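Local atomic coordinates of protein ACDH-11, isoform b (PDB entry 4Y9J), a protein that belongs to the acyl-CoA dehydrogenase family of flavoproteins and holds flavin-adenine dinucleotide and the ligand UCC in an assembly of four chains. Residues A439-T442 with P443-G447; R335-S338 with T339-V343; L499-L502 with Q503-V507; Q301-G304 with V305-I308. All blocks are in the same frame, centred on the assembly; numbering follows the deposited sequence.

Interaction 1 (A439-T442 with P443-G447). With UCC (S-{(3S,5R,9R)-1-[(2R,3S,4R,5R)-5-(6-amino-9H-purin-9-yl)-4-hydroxy-3-(phosphonooxy)tetrahydrofuran-2-yl]-3,5,9-trihydroxy-8,8-dimethyl-3,5-dioxido-10,14-dioxo-2,4,6-trioxa-11,15-diaza-3lambda~5~,5lambda~5~-diphosphaheptadecan-17-yl} undecanethioate), chain F.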
# COMPACT_ATOMS: atom_id res chain seq x y z
N ALA B 439 -11.06 21.03 5.03
CA ALA B 439 -12.04 22.10 5.16
C ALA B 439 -13.46 21.58 4.82
O ALA B 439 -14.43 22.05 5.38
CB ALA B 439 -11.69 23.26 4.22
N GLN B 440 -13.56 20.59 3.92
CA GLN B 440 -14.83 19.99 3.55
C GLN B 440 -15.52 19.23 4.69
O GLN B 440 -16.72 19.00 4.63
CB GLN B 440 -14.67 19.16 2.26
CG GLN B 440 -15.86 18.38 1.79
CD GLN B 440 -17.02 19.29 1.36
OE1 GLN B 440 -17.93 19.61 2.19
NE2 GLN B 440 -16.95 19.79 0.20
N VAL B 441 -14.78 18.80 5.73
CA VAL B 441 -15.48 18.23 6.87
C VAL B 441 -16.39 19.27 7.64
O VAL B 441 -17.40 18.92 8.24
CB VAL B 441 -14.52 17.55 7.86
CG1 VAL B 441 -13.89 18.52 8.83
CG2 VAL B 441 -15.28 16.43 8.58
N THR B 442 -15.95 20.51 7.58
CA THR B 442 -16.46 21.55 8.50
C THR B 442 -17.96 21.92 8.28
O THR B 442 -18.61 22.19 9.27
CB THR B 442 -15.56 22.78 8.62
OG1 THR B 442 -15.51 23.57 7.42
CG2 THR B 442 -14.17 22.44 9.03
N PRO B 443 -18.49 21.90 7.05
CA PRO B 443 -19.95 22.09 6.95
C PRO B 443 -20.78 20.87 7.19
O PRO B 443 -22.03 21.00 7.14
CB PRO B 443 -20.13 22.56 5.48
CG PRO B 443 -19.00 21.81 4.80
CD PRO B 443 -17.85 21.98 5.71
N ILE B 444 -20.15 19.71 7.49
CA ILE B 444 -20.87 18.43 7.58
C ILE B 444 -21.04 17.97 9.03
O ILE B 444 -22.19 17.75 9.52
CB ILE B 444 -20.22 17.36 6.70
CG1 ILE B 444 -20.32 17.77 5.22
CG2 ILE B 444 -20.93 16.01 6.90
CD1 ILE B 444 -19.54 16.85 4.27
N TRP B 445 -19.94 17.84 9.73
CA TRP B 445 -20.04 17.33 11.08
C TRP B 445 -20.40 18.38 12.10
O TRP B 445 -20.33 19.56 11.81
CB TRP B 445 -18.77 16.55 11.47
CG TRP B 445 -17.46 17.28 11.64
CD1 TRP B 445 -17.21 18.64 11.67
CD2 TRP B 445 -16.22 16.64 11.89
NE1 TRP B 445 -15.90 18.85 11.83
CE2 TRP B 445 -15.26 17.64 12.03
CE3 TRP B 445 -15.83 15.27 12.03
CZ2 TRP B 445 -13.90 17.35 12.28
CZ3 TRP B 445 -14.50 14.98 12.28
CH2 TRP B 445 -13.54 16.02 12.35
N GLU B 446 -20.84 17.91 13.27
CA GLU B 446 -21.41 18.74 14.32
C GLU B 446 -22.58 19.57 13.76
O GLU B 446 -22.85 20.65 14.26
CB GLU B 446 -20.38 19.66 14.96
CG GLU B 446 -19.23 18.88 15.66
CD GLU B 446 -19.62 18.10 16.96
OE1 GLU B 446 -20.78 18.11 17.42
OE2 GLU B 446 -18.69 17.46 17.53
N GLY B 447 -23.29 18.99 12.80
CA GLY B 447 -24.51 19.58 12.26
C GLY B 447 -24.29 20.13 10.86
O GLY B 447 -23.44 20.98 10.66
OA1 UCC F . -19.99 15.15 14.37
CA1 UCC F . -19.51 14.85 15.53
CA2 UCC F . -18.04 14.81 15.98
CA3 UCC F . -16.99 15.48 15.16
CA4 UCC F . -15.94 16.23 16.04
CA5 UCC F . -16.09 17.74 15.84
CA6 UCC F . -14.77 18.41 15.73
CA7 UCC F . -14.91 19.91 15.53
CA8 UCC F . -13.47 20.25 15.65
CA9 UCC F . -12.84 21.12 14.72
C10 UCC F . -11.81 20.48 13.90
C11 UCC F . -12.40 20.64 12.50
S UCC F . -20.41 14.38 16.86
CP1 UCC F . -22.18 14.34 16.38
CP2 UCC F . -22.76 15.65 15.96
NP1 UCC F . -24.24 15.62 15.87
CP3 UCC F . -24.87 16.78 15.79
OP1 UCC F . -24.31 17.87 15.67
CP4 UCC F . -26.38 16.75 15.93
CP5 UCC F . -27.02 17.50 14.76
NP2 UCC F . -28.43 17.55 15.12
CP6 UCC F . -28.97 18.47 15.93
OP2 UCC F . -28.35 19.42 16.37
CP8 UCC F . -30.46 18.29 16.17
OP3 UCC F . -31.10 19.60 16.05
CPB UCC F . -30.87 17.86 17.55
CP7 UCC F . -30.20 18.50 18.77
CP9 UCC F . -30.02 16.52 17.69
CPA UCC F . -32.23 17.13 17.61
O7 UCC F . -32.50 16.71 18.97
P2 UCC F . -34.02 16.41 19.44
O21 UCC F . -34.03 15.91 20.88
O22 UCC F . -34.69 15.67 18.27
O6 UCC F . -34.62 17.91 19.35
P1 UCC F . -35.21 18.83 20.51
O11 UCC F . -36.42 18.21 21.20
O12 UCC F . -35.36 20.16 19.83
O5' UCC F . -33.90 18.86 21.54
C5' UCC F . -34.02 18.34 22.88
C4' UCC F . -33.57 19.37 23.94
C3' UCC F . -34.42 20.64 23.88
O3' UCC F . -34.45 21.11 25.20
P3 UCC F . -35.78 21.18 26.05
O33 UCC F . -35.27 21.64 27.40
O32 UCC F . -36.23 19.75 26.17
O31 UCC F . -36.68 22.16 25.25
C2' UCC F . -33.65 21.62 23.01
O2' UCC F . -33.80 22.99 23.38
O4' UCC F . -32.22 19.79 23.67
C1' UCC F . -32.23 21.18 23.39
N9 UCC F . -31.18 21.52 22.43
C4 UCC F . -30.28 22.47 22.67
N3 UCC F . -29.98 23.27 23.72
C8 UCC F . -31.03 21.01 21.18
N7 UCC F . -29.96 21.60 20.61
C5 UCC F . -29.45 22.50 21.47
C6 UCC F . -28.28 23.43 21.51
N6 UCC F . -27.47 23.51 20.42
N1 UCC F . -28.13 24.23 22.61
C2 UCC F . -28.96 24.14 23.67
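V441 presses on W445 four residues ahead in the loop joining helices 432-439 and 449-461, and shows how one indole can serve a neighbour and two ligands at once. At its root, W445 CB lies 3.4 Å from OA1 of UCC. The first torsion sets CG between the backbone N and the carbonyl carbon (chi1 68°), turning the ring back over V441. Along the five-membered ring, CD1 reaches V441 O, while NE1 sits beside V441 CG1 and makes a weak hydrogen bond to N319. Farther out, V441 CG2 stands over the middle of the indole, 3.6 Å from the centroid of the six-membered ring, a CH-pi contact. The opposite face receives UCC, whose CA3 is 3.3 Å from W445 CE3. UCC C11 lies in the ring plane at its edge, 3.6 Å from CZ2. The side chain also touches flavin-adenine dinucleotide. Backbone bonds hold the loop that carries it: V441 O accepts W445 N (3.1 Å) nearly straight on and I444 N (3.0 Å) from above its plane. The next amide, E446 N, donates to UCC OA1 at 3.1 Å. An apolar clasp on the acyl chain thus adjoins a polar grip on the thioester carbonyl, which that bond would probably polarise.

Interaction 2 (R335-S338 with T339-V343). With FAD (flavin-adenine dinucleotide), chain C.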
# COMPACT_ATOMS: atom_id res chain seq x y z
N ARG B 335 -1.02 34.33 -0.76
CA ARG B 335 -0.38 35.60 -0.88
C ARG B 335 1.17 35.57 -0.88
O ARG B 335 1.79 36.32 -1.65
CB ARG B 335 -0.89 36.68 0.09
CG ARG B 335 -0.34 36.60 1.47
CD ARG B 335 -0.99 37.64 2.39
NE ARG B 335 -0.37 37.56 3.71
CZ ARG B 335 -0.53 38.46 4.68
NH1 ARG B 335 -1.27 39.53 4.49
NH2 ARG B 335 0.10 38.29 5.83
N ASP B 336 1.77 34.72 -0.07
CA ASP B 336 3.20 34.57 -0.14
C ASP B 336 3.70 34.04 -1.51
O ASP B 336 4.68 34.50 -2.05
CB ASP B 336 3.67 33.65 0.95
CG ASP B 336 5.13 33.51 0.94
OD1 ASP B 336 5.79 34.36 1.47
OD2 ASP B 336 5.64 32.47 0.45
N TYR B 337 3.02 33.04 -2.02
CA TYR B 337 3.35 32.48 -3.34
C TYR B 337 3.26 33.54 -4.42
O TYR B 337 4.12 33.56 -5.32
CB TYR B 337 2.43 31.35 -3.66
CG TYR B 337 2.84 30.56 -4.89
CD1 TYR B 337 4.03 29.80 -4.90
CD2 TYR B 337 2.00 30.48 -5.97
CE1 TYR B 337 4.37 29.04 -6.02
CE2 TYR B 337 2.30 29.67 -7.07
CZ TYR B 337 3.48 28.98 -7.10
OH TYR B 337 3.82 28.24 -8.20
N SER B 338 2.28 34.46 -4.29
CA SER B 338 2.13 35.54 -5.26
C SER B 338 3.35 36.43 -5.42
O SER B 338 3.52 37.06 -6.47
CB SER B 338 0.88 36.37 -4.99
OG SER B 338 1.06 37.31 -3.96
N THR B 339 4.18 36.52 -4.37
CA THR B 339 5.40 37.32 -4.45
C THR B 339 6.55 36.58 -5.12
O THR B 339 7.58 37.11 -5.32
CB THR B 339 5.90 37.78 -3.04
OG1 THR B 339 6.32 36.64 -2.28
CG2 THR B 339 4.81 38.54 -2.30
N LYS B 340 6.38 35.29 -5.40
CA LYS B 340 7.43 34.41 -5.88
C LYS B 340 7.16 33.82 -7.29
O LYS B 340 8.08 33.35 -7.94
CB LYS B 340 7.50 33.17 -4.96
CG LYS B 340 8.31 33.30 -3.70
CD LYS B 340 8.23 31.95 -3.02
CE LYS B 340 7.37 32.03 -1.80
NZ LYS B 340 8.18 32.57 -0.68
N ARG B 341 5.90 33.78 -7.71
CA ARG B 341 5.53 33.08 -8.96
C ARG B 341 5.40 34.12 -10.05
O ARG B 341 4.54 34.96 -9.95
CB ARG B 341 4.21 32.33 -8.79
CG ARG B 341 3.78 31.49 -9.99
CD ARG B 341 4.85 30.51 -10.53
NE ARG B 341 4.32 29.69 -11.65
CZ ARG B 341 5.00 28.74 -12.34
NH1 ARG B 341 6.26 28.38 -12.06
NH2 ARG B 341 4.39 28.08 -13.36
N VAL B 342 6.25 34.04 -11.07
CA VAL B 342 6.21 34.93 -12.24
C VAL B 342 5.27 34.37 -13.27
O VAL B 342 5.37 33.18 -13.66
CB VAL B 342 7.58 35.09 -12.90
CG1 VAL B 342 7.48 36.05 -14.09
CG2 VAL B 342 8.58 35.60 -11.87
N VAL B 343 4.34 35.22 -13.68
CA VAL B 343 3.42 34.92 -14.76
C VAL B 343 3.31 36.17 -15.66
O VAL B 343 3.02 37.29 -15.22
CB VAL B 343 2.04 34.47 -14.26
CG1 VAL B 343 2.16 33.22 -13.37
CG2 VAL B 343 1.32 35.65 -13.59
PA FAD C . 0.40 29.23 -12.95
O1A FAD C . 0.22 30.07 -14.26
O2A FAD C . 1.79 29.26 -12.30
O5B FAD C . -0.55 29.77 -11.72
C5B FAD C . -1.92 29.98 -11.96
C4B FAD C . -2.29 31.16 -11.11
O4B FAD C . -1.61 32.26 -11.75
C3B FAD C . -3.80 31.37 -11.19
O3B FAD C . -4.33 32.12 -10.06
C2B FAD C . -3.92 32.18 -12.48
O2B FAD C . -5.06 33.01 -12.50
C1B FAD C . -2.70 33.08 -12.28
N9A FAD C . -2.35 33.77 -13.53
C8A FAD C . -1.60 33.25 -14.56
N7A FAD C . -1.46 34.23 -15.54
C5A FAD C . -2.14 35.37 -15.10
C6A FAD C . -2.39 36.73 -15.61
N6A FAD C . -1.86 37.01 -16.81
N1A FAD C . -3.10 37.61 -14.85
C2A FAD C . -3.63 37.31 -13.65
N3A FAD C . -3.44 36.08 -13.13
C4A FAD C . -2.73 35.09 -13.78
N1 FAD C . -0.72 20.64 -19.16
C2 FAD C . -0.38 20.12 -20.36
O2 FAD C . 0.15 20.87 -21.17
N3 FAD C . -0.66 18.87 -20.70
C4 FAD C . -1.21 18.00 -19.87
O4 FAD C . -1.42 16.81 -20.15
C4X FAD C . -1.60 18.47 -18.51
N5 FAD C . -2.13 17.66 -17.55
C5X FAD C . -2.53 18.15 -16.33
C6 FAD C . -3.11 17.33 -15.35
C7 FAD C . -3.49 17.90 -14.11
C7M FAD C . -4.14 17.04 -13.09
C8 FAD C . -3.25 19.32 -13.85
C8M FAD C . -3.65 19.94 -12.51
C9 FAD C . -2.67 20.13 -14.80
C9A FAD C . -2.29 19.60 -16.04
N10 FAD C . -1.67 20.37 -16.98
C10 FAD C . -1.31 19.87 -18.23
C1' FAD C . -1.34 21.75 -16.63
C2' FAD C . -2.39 22.83 -16.65
O2' FAD C . -2.79 23.15 -18.00
C3' FAD C . -1.72 23.95 -15.84
O3' FAD C . -1.74 23.65 -14.44
C4' FAD C . -2.58 25.17 -16.01
O4' FAD C . -2.42 25.58 -17.40
C5' FAD C . -2.15 26.23 -14.98
O5' FAD C . -0.78 26.59 -15.25
P FAD C . 0.33 26.49 -14.05
O1P FAD C . 0.18 25.15 -13.36
O2P FAD C . 1.68 26.83 -14.69
O3P FAD C . -0.19 27.69 -13.08
O HOH W 1 8.31 35.16 1.44
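Y337 and R341 lie side by side where helix 304-338 runs into a turn, and the local contact illustrates how a helix end can use its polar groups. Two carbonyls each serve two donors. D336 O takes T339 OG1 at 2.7 Å, in the carbonyl plane, and T339 N from well above that plane. Y337 O receives K340 N at 2.8 Å and R341 N at 3.0 Å, the latter almost head-on. One residue before D336, R335 O accepts S338 OG (2.6 Å).

Among the charged groups, D336 OD2 faces K340 NZ in a salt bridge whose hydrogen bond is weak and whose exact geometry is uncertain. A water donates to D336 OD1 at 2.6 Å. T23 and H25 supply further partners for this carboxylate, whereas R335 turns to D30 and to the V587 and D589 carbonyls of the second subunit.

R341 extends past the tyrosine with its CB over one ring face, 3.9 Å from the centroid, and its guanidinium only 16° from the ring plane. CG anti to the backbone N (chi1 -176°) starts the side chain along the ring. NE then donates to FAD O2A at 2.6 Å, and NH2 adds weak bonds to O2A and O2P; NH1 is taken by Q19 and by the K193 carbonyl of the second subunit. V343 meets the adenine through CG2. Since the second subunit also binds this FAD, the turn, itself part of the acyl-CoA dehydrogenase C-terminal domain, forms one wall of an intersubunit dinucleotide site with arginine at the pyrophosphate.

Interaction 3 (L499-L502 with Q503-V507)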
# COMPACT_ATOMS: atom_id res chain seq x y z
N LEU B 499 -31.31 44.93 8.77
CA LEU B 499 -31.90 44.51 10.01
C LEU B 499 -33.39 44.83 9.97
O LEU B 499 -34.20 44.02 10.35
CB LEU B 499 -31.24 45.22 11.19
CG LEU B 499 -31.91 44.88 12.53
CD1 LEU B 499 -31.87 43.41 12.90
CD2 LEU B 499 -31.22 45.69 13.60
N LYS B 500 -33.74 46.00 9.47
CA LYS B 500 -35.17 46.43 9.51
C LYS B 500 -36.02 45.53 8.61
O LYS B 500 -37.09 45.04 8.99
CB LYS B 500 -35.32 47.85 9.09
CG LYS B 500 -36.69 48.26 9.41
CD LYS B 500 -37.00 49.58 8.77
CE LYS B 500 -38.40 49.97 9.18
NZ LYS B 500 -38.37 51.20 10.01
N GLN B 501 -35.45 45.21 7.46
CA GLN B 501 -36.10 44.28 6.54
C GLN B 501 -36.27 42.85 7.07
O GLN B 501 -37.33 42.30 6.93
CB GLN B 501 -35.38 44.28 5.19
CG GLN B 501 -35.98 43.33 4.15
CD GLN B 501 -37.40 43.67 3.69
OE1 GLN B 501 -37.81 43.21 2.63
NE2 GLN B 501 -38.14 44.41 4.48
N LEU B 502 -35.25 42.29 7.73
CA LEU B 502 -35.38 41.00 8.39
C LEU B 502 -36.49 40.97 9.46
O LEU B 502 -37.29 40.04 9.56
CB LEU B 502 -34.05 40.64 9.05
CG LEU B 502 -34.01 39.43 9.96
CD1 LEU B 502 -34.24 38.14 9.15
CD2 LEU B 502 -32.65 39.33 10.63
N GLN B 503 -36.48 41.97 10.32
CA GLN B 503 -37.47 42.07 11.40
C GLN B 503 -38.87 42.08 10.79
O GLN B 503 -39.77 41.33 11.19
CB GLN B 503 -37.26 43.38 12.16
CG GLN B 503 -35.93 43.45 12.88
CD GLN B 503 -35.67 44.81 13.50
OE1 GLN B 503 -36.08 45.86 12.99
NE2 GLN B 503 -34.96 44.80 14.62
N LYS B 504 -39.01 42.91 9.77
CA LYS B 504 -40.27 43.04 9.06
C LYS B 504 -40.75 41.69 8.50
O LYS B 504 -41.91 41.31 8.70
CB LYS B 504 -40.08 44.07 7.95
CG LYS B 504 -41.33 44.78 7.56
CD LYS B 504 -41.94 44.16 6.33
CE LYS B 504 -43.21 44.92 5.98
NZ LYS B 504 -43.24 44.98 4.51
N LEU B 505 -39.84 40.95 7.87
CA LEU B 505 -40.16 39.64 7.30
C LEU B 505 -40.54 38.62 8.35
O LEU B 505 -41.53 37.91 8.20
CB LEU B 505 -38.96 39.10 6.49
CG LEU B 505 -38.77 39.88 5.19
CD1 LEU B 505 -37.47 39.56 4.48
CD2 LEU B 505 -39.94 39.64 4.25
N LEU B 506 -39.78 38.58 9.43
CA LEU B 506 -40.06 37.63 10.49
C LEU B 506 -41.35 37.95 11.23
O LEU B 506 -42.03 37.02 11.67
CB LEU B 506 -38.87 37.54 11.46
CG LEU B 506 -37.59 37.04 10.77
CD1 LEU B 506 -36.41 37.05 11.73
CD2 LEU B 506 -37.85 35.64 10.27
N VAL B 507 -41.67 39.23 11.34
CA VAL B 507 -42.98 39.65 11.88
C VAL B 507 -44.11 39.18 10.95
O VAL B 507 -45.12 38.68 11.41
CB VAL B 507 -43.04 41.19 12.17
CG1 VAL B 507 -44.46 41.64 12.49
CG2 VAL B 507 -42.11 41.53 13.34
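L502 and L506 meet through their methyls, CD1 to CD1 at 3.5 Å, one helical turn apart. Their first torsions differ: L502 has CG anti to the backbone N (chi1 172°), which sends it forward along the helix, while in L506 CG is anti to the carbonyl carbon and reaches back over L502 O. A second pair, L499 and Q503, is mixed in character. The amide of Q503 swings back so that NE2 sits 3.7 Å from L499 CG, and its aliphatic part crosses the leucine, with CG only 3.1 Å from L499 O. On another flank, the contact is looser: L505 CD1 approaches Q501 CG at 4.1 Å.

All of this rides on an ordinary alpha-helix, 486-512, within the acyl-CoA dehydrogenase 11 C-terminal domain-like region. Regular i to i+4 bonds set the spacing, from Q503 N to L499 O (3.1 Å), through K504 N to K500 O and L505 N to Q501 O, to L506 N on L502 O (2.9 Å). K500 and K504 belong to the solvent side, where K504 CB rests on K500 O.

In the next shell, two neighbouring helices flank the leucines. Helix 524-545 offers I531 to L502 and I527 to L506, and helix 466-478 brings F470 to L499 and L467 to both Q503 and L506. On the Q501 flank, loop residues close in, I568 on Q501 and L570 and W572 on L505.

Interaction 4 (Q301-G304 with V305-I308). With UCC (S-{(3S,5R,9R)-1-[(2R,3S,4R,5R)-5-(6-amino-9H-purin-9-yl)-4-hydroxy-3-(phosphonooxy)tetrahydrofuran-2-yl]-3,5,9-trihydroxy-8,8-dimethyl-3,5-dioxido-10,14-dioxo-2,4,6-trioxa-11,15-diaza-3lambda~5~,5lambda~5~-diphosphaheptadecan-17-yl} undecanethioate), chain F.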
# COMPACT_ATOMS: atom_id res chain seq x y z
N GLN B 301 -32.38 11.18 33.55
CA GLN B 301 -32.92 10.22 32.60
C GLN B 301 -33.92 10.87 31.64
O GLN B 301 -34.80 11.63 32.04
CB GLN B 301 -33.56 9.08 33.35
CG GLN B 301 -33.86 7.86 32.48
CD GLN B 301 -34.34 6.67 33.29
OE1 GLN B 301 -34.00 6.52 34.47
NE2 GLN B 301 -35.16 5.82 32.68
N GLY B 302 -33.74 10.62 30.35
CA GLY B 302 -34.66 11.14 29.39
C GLY B 302 -34.21 12.46 28.85
O GLY B 302 -34.75 12.91 27.83
N ARG B 303 -33.22 13.09 29.50
CA ARG B 303 -32.72 14.40 29.04
C ARG B 303 -31.28 14.37 28.53
O ARG B 303 -30.48 15.27 28.81
CB ARG B 303 -32.82 15.43 30.16
CG ARG B 303 -34.14 15.41 30.95
CD ARG B 303 -35.09 16.43 30.41
NE ARG B 303 -34.45 17.73 30.47
CZ ARG B 303 -34.63 18.69 29.57
NH1 ARG B 303 -35.45 18.52 28.53
NH2 ARG B 303 -33.97 19.83 29.68
N GLY B 304 -30.95 13.33 27.78
CA GLY B 304 -29.61 13.17 27.24
C GLY B 304 -29.29 14.21 26.23
O GLY B 304 -28.15 14.70 26.21
N VAL B 305 -30.24 14.51 25.35
CA VAL B 305 -29.95 15.48 24.32
C VAL B 305 -29.66 16.84 25.00
O VAL B 305 -28.66 17.51 24.70
CB VAL B 305 -31.01 15.55 23.24
CG1 VAL B 305 -30.63 16.59 22.17
CG2 VAL B 305 -31.11 14.22 22.48
N ALA B 306 -30.53 17.23 25.91
CA ALA B 306 -30.30 18.48 26.63
C ALA B 306 -28.95 18.45 27.38
O ALA B 306 -28.18 19.39 27.28
CB ALA B 306 -31.45 18.82 27.57
N GLY B 307 -28.65 17.37 28.09
CA GLY B 307 -27.35 17.19 28.72
C GLY B 307 -26.15 17.34 27.81
O GLY B 307 -25.13 17.91 28.22
N ILE B 308 -26.22 16.78 26.60
CA ILE B 308 -25.09 16.85 25.67
C ILE B 308 -24.98 18.18 24.96
O ILE B 308 -24.06 18.39 24.16
CB ILE B 308 -25.12 15.61 24.72
CG1 ILE B 308 -23.73 15.14 24.24
CG2 ILE B 308 -25.94 15.80 23.46
CD1 ILE B 308 -22.69 15.14 25.35
OA1 UCC F . -19.99 15.15 14.37
CA1 UCC F . -19.51 14.85 15.53
CA2 UCC F . -18.04 14.81 15.98
CA3 UCC F . -16.99 15.48 15.16
CA4 UCC F . -15.94 16.23 16.04
CA5 UCC F . -16.09 17.74 15.84
CA6 UCC F . -14.77 18.41 15.73
CA7 UCC F . -14.91 19.91 15.53
CA8 UCC F . -13.47 20.25 15.65
CA9 UCC F . -12.84 21.12 14.72
C10 UCC F . -11.81 20.48 13.90
C11 UCC F . -12.40 20.64 12.50
S UCC F . -20.41 14.38 16.86
CP1 UCC F . -22.18 14.34 16.38
CP2 UCC F . -22.76 15.65 15.96
NP1 UCC F . -24.24 15.62 15.87
CP3 UCC F . -24.87 16.78 15.79
OP1 UCC F . -24.31 17.87 15.67
CP4 UCC F . -26.38 16.75 15.93
CP5 UCC F . -27.02 17.50 14.76
NP2 UCC F . -28.43 17.55 15.12
CP6 UCC F . -28.97 18.47 15.93
OP2 UCC F . -28.35 19.42 16.37
CP8 UCC F . -30.46 18.29 16.17
OP3 UCC F . -31.10 19.60 16.05
CPB UCC F . -30.87 17.86 17.55
CP7 UCC F . -30.20 18.50 18.77
CP9 UCC F . -30.02 16.52 17.69
CPA UCC F . -32.23 17.13 17.61
O7 UCC F . -32.50 16.71 18.97
P2 UCC F . -34.02 16.41 19.44
O21 UCC F . -34.03 15.91 20.88
O22 UCC F . -34.69 15.67 18.27
O6 UCC F . -34.62 17.91 19.35
P1 UCC F . -35.21 18.83 20.51
O11 UCC F . -36.42 18.21 21.20
O12 UCC F . -35.36 20.16 19.83
O5' UCC F . -33.90 18.86 21.54
C5' UCC F . -34.02 18.34 22.88
C4' UCC F . -33.57 19.37 23.94
C3' UCC F . -34.42 20.64 23.88
O3' UCC F . -34.45 21.11 25.20
P3 UCC F . -35.78 21.18 26.05
O33 UCC F . -35.27 21.64 27.40
O32 UCC F . -36.23 19.75 26.17
O31 UCC F . -36.68 22.16 25.25
C2' UCC F . -33.65 21.62 23.01
O2' UCC F . -33.80 22.99 23.38
O4' UCC F . -32.22 19.79 23.67
C1' UCC F . -32.23 21.18 23.39
N9 UCC F . -31.18 21.52 22.43
C4 UCC F . -30.28 22.47 22.67
N3 UCC F . -29.98 23.27 23.72
C8 UCC F . -31.03 21.01 21.18
N7 UCC F . -29.96 21.60 20.61
C5 UCC F . -29.45 22.50 21.47
C6 UCC F . -28.28 23.43 21.51
N6 UCC F . -27.47 23.51 20.42
N1 UCC F . -28.13 24.23 22.61
C2 UCC F . -28.96 24.14 23.67
O HOH W 2 -33.17 13.68 25.22
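R303 holds the N-cap position of helix 304-338, where the arginine folds forward over A306 while gripping a phosphate. Its guanidinium offers one face to A306 CB, which lies 3.4 Å from R303 NH2, off toward the rim. The side chain bends at chi2 and chi3 (-96° and -57°), curling the group over the first turn instead of letting it stretch away. The edge of the same plane is turned to the 3'-phosphate of UCC: NH1 donates to O32 at 2.8 Å and more weakly to O33, and NH2 donates to O33 at 3.2 Å.

As in helix starts generally, the cap residue's carbonyl enters the backbone pattern, here with G307 N on R303 O at 2.9 Å, followed by I308 N on G304 O. The amide of V305 instead uses a water, giving its hydrogen at 3.0 Å; that water also donates to G302 O and so ties the loop to the helix. V305 lies alongside the ligand's diphosphate, with CG1 3.7 Å from UCC O21. The phosphates thus sit beside the first turn. From strand 252-258, L252 packs on V305 and shares a backbone bond with G304.

How the interactions relate
Along the chain the order is interaction 4, 2, 1 and 3. Interactions 4 and 2 mark the two ends of helix 304-338, with centres about 52 Å apart on opposite sides of the chain's centre. That helix thus links a UCC-binding end to an FAD-binding end at the subunit interface. Interaction 1, in the loop between helices 432-439 and 449-461, lies nearer the middle: its nearest atoms are about 8 Å from interaction 4, and both touch the same UCC at different points along its length. These three belong to the acyl-CoA dehydrogenase C-terminal domain. Interaction 3, on helix 486-512 of the following domain-like region, has its centre 29 Å from that of interaction 1 and packs away from both ligands.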